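PDB 7KSF: Protease/Reverse transcriptase/ribonuclease H from Eastern chimpanzee simian foamy virus, which combines, in one polyprotein, an aspartic protease, a reverse transcriptase that probably copies the viral RNA into DNA, and a ribonuclease H that cleaves RNA in RNA-DNA hybrids. Local coordinates for residues K169-I178 / P200-M210. The protein carries 1 engineered substitution. Sequence-based numbering, arbitrary orientation.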
loop_
_atom_site.group_PDB
_atom_site.type_symbol
_atom_site.label_atom_id
_atom_site.label_comp_id
_atom_site.label_asym_id
_atom_site.label_seq_id
_atom_site.Cartn_x
_atom_site.Cartn_y
_atom_site.Cartn_z
ATOM N N LYS A 169 -2.532 12.728 24.118
ATOM C CA LYS A 169 -3.563 12.735 23.089
ATOM C C LYS A 169 -3.721 11.370 22.429
ATOM O O LYS A 169 -4.747 11.118 21.791
ATOM C CB LYS A 169 -3.243 13.800 22.037
ATOM C CG LYS A 169 -4.438 14.251 21.207
ATOM C CD LYS A 169 -4.086 15.450 20.336
ATOM C CE LYS A 169 -5.312 16.005 19.625
ATOM N NZ LYS A 169 -4.981 17.208 18.811
ATOM N N ALA A 170 -2.731 10.487 22.583
ATOM C CA ALA A 170 -2.781 9.139 22.033
ATOM C C ALA A 170 -3.259 8.095 23.035
ATOM O O ALA A 170 -3.663 7.005 22.621
ATOM C CB ALA A 170 -1.399 8.728 21.509
ATOM N N LYS A 171 -3.228 8.404 24.331
ATOM C CA LYS A 171 -3.637 7.442 25.355
ATOM C C LYS A 171 -5.043 6.884 25.162
ATOM O O LYS A 171 -5.211 5.663 25.290
ATOM C CB LYS A 171 -3.512 8.078 26.745
ATOM C CG LYS A 171 -2.095 8.393 27.178
ATOM C CD LYS A 171 -2.088 9.016 28.565
ATOM C CE LYS A 171 -0.687 9.420 29.001
ATOM N NZ LYS A 171 -0.702 10.095 30.329
ATOM N N PRO A 172 -6.077 7.687 24.876
ATOM C CA PRO A 172 -7.430 7.101 24.787
ATOM C C PRO A 172 -7.578 6.055 23.696
ATOM O O PRO A 172 -8.162 4.987 23.933
ATOM C CB PRO A 172 -8.320 8.328 24.530
ATOM C CG PRO A 172 -7.539 9.490 25.031
ATOM C CD PRO A 172 -6.117 9.154 24.729
ATOM N N SER A 173 -7.069 6.331 22.493
ATOM C CA SER A 173 -7.207 5.381 21.392
ATOM C C SER A 173 -6.355 4.136 21.592
ATOM O O SER A 173 -6.664 3.088 21.017
ATOM C CB SER A 173 -6.847 6.058 20.069
ATOM O OG SER A 173 -5.601 6.724 20.163
ATOM N N ILE A 174 -5.298 4.224 22.398
ATOM C CA ILE A 174 -4.415 3.080 22.621
ATOM C C ILE A 174 -4.908 2.213 23.774
ATOM O O ILE A 174 -4.773 0.988 23.731
ATOM C CB ILE A 174 -2.974 3.569 22.862
ATOM C CG1 ILE A 174 -2.440 4.272 21.616
ATOM C CG2 ILE A 174 -2.070 2.412 23.253
ATOM C CD1 ILE A 174 -1.021 4.750 21.760
ATOM N N GLN A 175 -5.479 2.823 24.815
ATOM C CA GLN A 175 -5.983 2.045 25.940
ATOM C C GLN A 175 -7.071 1.070 25.503
ATOM O O GLN A 175 -7.260 0.025 26.136
ATOM C CB GLN A 175 -6.507 2.979 27.032
ATOM C CG GLN A 175 -7.038 2.268 28.268
ATOM C CD GLN A 175 -5.950 1.560 29.053
ATOM O OE1 GLN A 175 -4.763 1.825 28.870
ATOM N NE2 GLN A 175 -6.354 0.655 29.939
ATOM N N ILE A 176 -7.789 1.393 24.425
ATOM C CA ILE A 176 -8.759 0.452 23.862
ATOM C C ILE A 176 -8.053 -0.815 23.401
ATOM O O ILE A 176 -8.482 -1.934 23.710
ATOM C CB ILE A 176 -9.531 1.111 22.706
ATOM C CG1 ILE A 176 -10.175 2.420 23.173
ATOM C CG2 ILE A 176 -10.570 0.152 22.144
ATOM C CD1 ILE A 176 -10.609 3.321 22.042
ATOM N N VAL A 177 -6.964 -0.650 22.651
ATOM C CA VAL A 177 -6.199 -1.797 22.171
ATOM C C VAL A 177 -5.635 -2.590 23.341
ATOM O O VAL A 177 -5.645 -3.827 23.332
ATOM C CB VAL A 177 -5.089 -1.323 21.215
ATOM C CG1 VAL A 177 -4.381 -2.508 20.585
ATOM C CG2 VAL A 177 -5.671 -0.411 20.146
ATOM N N ILE A 178 -5.135 -1.896 24.366
ATOM C CA ILE A 178 -4.660 -2.580 25.567
ATOM C C ILE A 178 -5.777 -3.408 26.186
ATOM O O ILE A 178 -5.565 -4.555 26.592
ATOM C CB ILE A 178 -4.088 -1.568 26.576
ATOM C CG1 ILE A 178 -2.978 -0.732 25.937
ATOM C CG2 ILE A 178 -3.544 -2.293 27.796
ATOM C CD1 ILE A 178 -1.725 -1.516 25.655
ATOM N N PRO A 200 3.889 6.367 20.409
ATOM C CA PRO A 200 2.628 6.490 19.673
ATOM C C PRO A 200 2.785 7.198 18.336
ATOM O O PRO A 200 3.521 8.184 18.232
ATOM C CB PRO A 200 1.752 7.306 20.635
ATOM C CG PRO A 200 2.749 8.086 21.498
ATOM C CD PRO A 200 4.140 7.547 21.251
ATOM N N VAL A 201 2.096 6.709 17.310
ATOM C CA VAL A 201 2.104 7.354 15.998
ATOM C C VAL A 201 0.664 7.524 15.530
ATOM O O VAL A 201 -0.187 6.672 15.822
ATOM C CB VAL A 201 2.940 6.558 14.984
ATOM C CG1 VAL A 201 4.411 6.599 15.364
ATOM C CG2 VAL A 201 2.451 5.121 14.892
ATOM N N PRO A 202 0.340 8.602 14.818
ATOM C CA PRO A 202 -1.052 8.827 14.423
ATOM C C PRO A 202 -1.479 7.906 13.287
ATOM O O PRO A 202 -0.663 7.320 12.575
ATOM C CB PRO A 202 -1.060 10.292 13.976
ATOM C CG PRO A 202 0.335 10.547 13.526
ATOM C CD PRO A 202 1.220 9.709 14.412
ATOM N N LYS A 203 -2.797 7.793 13.141
ATOM C CA LYS A 203 -3.469 7.068 12.079
ATOM C C LYS A 203 -4.313 8.040 11.260
ATOM O O LYS A 203 -4.857 9.005 11.808
ATOM C CB LYS A 203 -4.359 5.952 12.651
ATOM C CG LYS A 203 -4.891 4.960 11.624
ATOM C CD LYS A 203 -5.905 4.004 12.230
ATOM C CE LYS A 203 -6.608 3.202 11.144
ATOM N NZ LYS A 203 -7.726 2.389 11.693
ATOM N N PRO A 204 -4.417 7.832 9.934
ATOM C CA PRO A 204 -5.178 8.761 9.086
ATOM C C PRO A 204 -6.602 9.054 9.547
ATOM O O PRO A 204 -7.168 10.093 9.192
ATOM C CB PRO A 204 -5.180 8.049 7.729
ATOM C CG PRO A 204 -3.887 7.330 7.710
ATOM C CD PRO A 204 -3.630 6.881 9.128
ATOM N N ASP A 205 -7.195 8.152 10.327
ATOM C CA ASP A 205 -8.550 8.365 10.817
ATOM C C ASP A 205 -8.605 9.303 12.016
ATOM O O ASP A 205 -9.704 9.633 12.474
ATOM C CB ASP A 205 -9.193 7.020 11.171
ATOM C CG ASP A 205 -8.571 6.378 12.395
ATOM O OD1 ASP A 205 -7.431 6.739 12.755
ATOM O OD2 ASP A 205 -9.225 5.504 12.999
ATOM N N GLY A 206 -7.454 9.744 12.530
ATOM C CA GLY A 206 -7.376 10.640 13.661
ATOM C C GLY A 206 -6.865 9.982 14.928
ATOM O O GLY A 206 -6.309 10.668 15.793
ATOM N N ARG A 207 -7.038 8.670 15.052
ATOM C CA ARG A 207 -6.617 7.949 16.245
ATOM C C ARG A 207 -5.120 7.655 16.171
ATOM O O ARG A 207 -4.410 8.124 15.277
ATOM C CB ARG A 207 -7.452 6.683 16.409
ATOM C CG ARG A 207 -8.834 6.934 16.986
ATOM C CD ARG A 207 -9.869 6.042 16.334
ATOM N NE ARG A 207 -9.438 4.649 16.288
ATOM C CZ ARG A 207 -10.113 3.681 15.677
ATOM N NH1 ARG A 207 -11.254 3.955 15.058
ATOM N NH2 ARG A 207 -9.648 2.440 15.682
ATOM N N TRP A 208 -4.623 6.872 17.129
ATOM C CA TRP A 208 -3.199 6.606 17.259
ATOM C C TRP A 208 -2.970 5.127 17.520
ATOM O O TRP A 208 -3.782 4.459 18.167
ATOM C CB TRP A 208 -2.572 7.421 18.397
ATOM C CG TRP A 208 -2.821 8.899 18.316
ATOM C CD1 TRP A 208 -4.014 9.545 18.482
ATOM C CD2 TRP A 208 -1.845 9.919 18.081
ATOM N NE1 TRP A 208 -3.842 10.899 18.349
ATOM C CE2 TRP A 208 -2.519 11.157 18.104
ATOM C CE3 TRP A 208 -0.469 9.907 17.849
ATOM C CZ2 TRP A 208 -1.863 12.366 17.902
ATOM C CZ3 TRP A 208 0.182 11.108 17.649
ATOM C CH2 TRP A 208 -0.514 12.322 17.678
ATOM N N ARG A 209 -1.849 4.621 17.018
ATOM C CA ARG A 209 -1.421 3.255 17.267
ATOM C C ARG A 209 -0.055 3.277 17.936
ATOM O O ARG A 209 0.776 4.144 17.651
ATOM C CB ARG A 209 -1.374 2.436 15.970
ATOM C CG ARG A 209 -0.590 3.091 14.846
ATOM C CD ARG A 209 -0.770 2.358 13.522
ATOM N NE ARG A 209 -0.339 0.963 13.585
ATOM C CZ ARG A 209 0.892 0.546 13.309
ATOM N NH1 ARG A 209 1.828 1.416 12.953
ATOM N NH2 ARG A 209 1.193 -0.743 13.392
ATOM N N MET A 210 0.165 2.326 18.839
ATOM C CA MET A 210 1.397 2.271 19.610
ATOM C C MET A 210 2.477 1.509 18.850
ATOM O O MET A 210 2.191 0.650 18.009
ATOM C CB MET A 210 1.157 1.614 20.970
ATOM C CG MET A 210 0.895 0.116 20.918
ATOM S SD MET A 210 0.856 -0.647 22.552
ATOM C CE MET A 210 0.693 -2.375 22.115
#
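Helix 171-178 passes strand 208-210 at 7.2 Å between axes and 52° between chain directions, the nearest CA atoms pairing Ala170 with Trp208 and Ile174 with Arg209. That strand pairs with 200-202 by reciprocal Val201–Arg209 backbone bonds, making an antiparallel beta hairpin closed by a type I turn from Lys203 to Gly206; as in other reverse transcriptases, such a hairpin probably belongs to the fingers of the polymerase. Ala170 CB sits over one face of the Trp208 indole, 3.9 Å from the centroid of the five-membered ring, a CH-pi contact. The opposite face meets Pro202 CA, so the indole lies between Ala170 on one side and Pro202 of its own hairpin on the other. Ile174 uses two branches: CD1 reaches both Pro200 CB and Met210 CB at 3.9 Å, while CG2 also approaches Met210 CB. Farther along, Ile178 CD1 meets Met210 SD at 4.1 Å, the two side chains crossing at about a right angle; Trp270 of strand 268-270 touches both isoleucines. Arg207 lays CB and CG against Ser173 CB, but its NH2 forms a salt bridge with Glu138. With OG placed between the backbone N and the carbonyl carbon (chi1 50°), Ser173 donates to Ala170 O from above the carbonyl plane and accepts a weak, bent bond from Trp208 N, 3.2 Å from OG with 133° at the hydrogen.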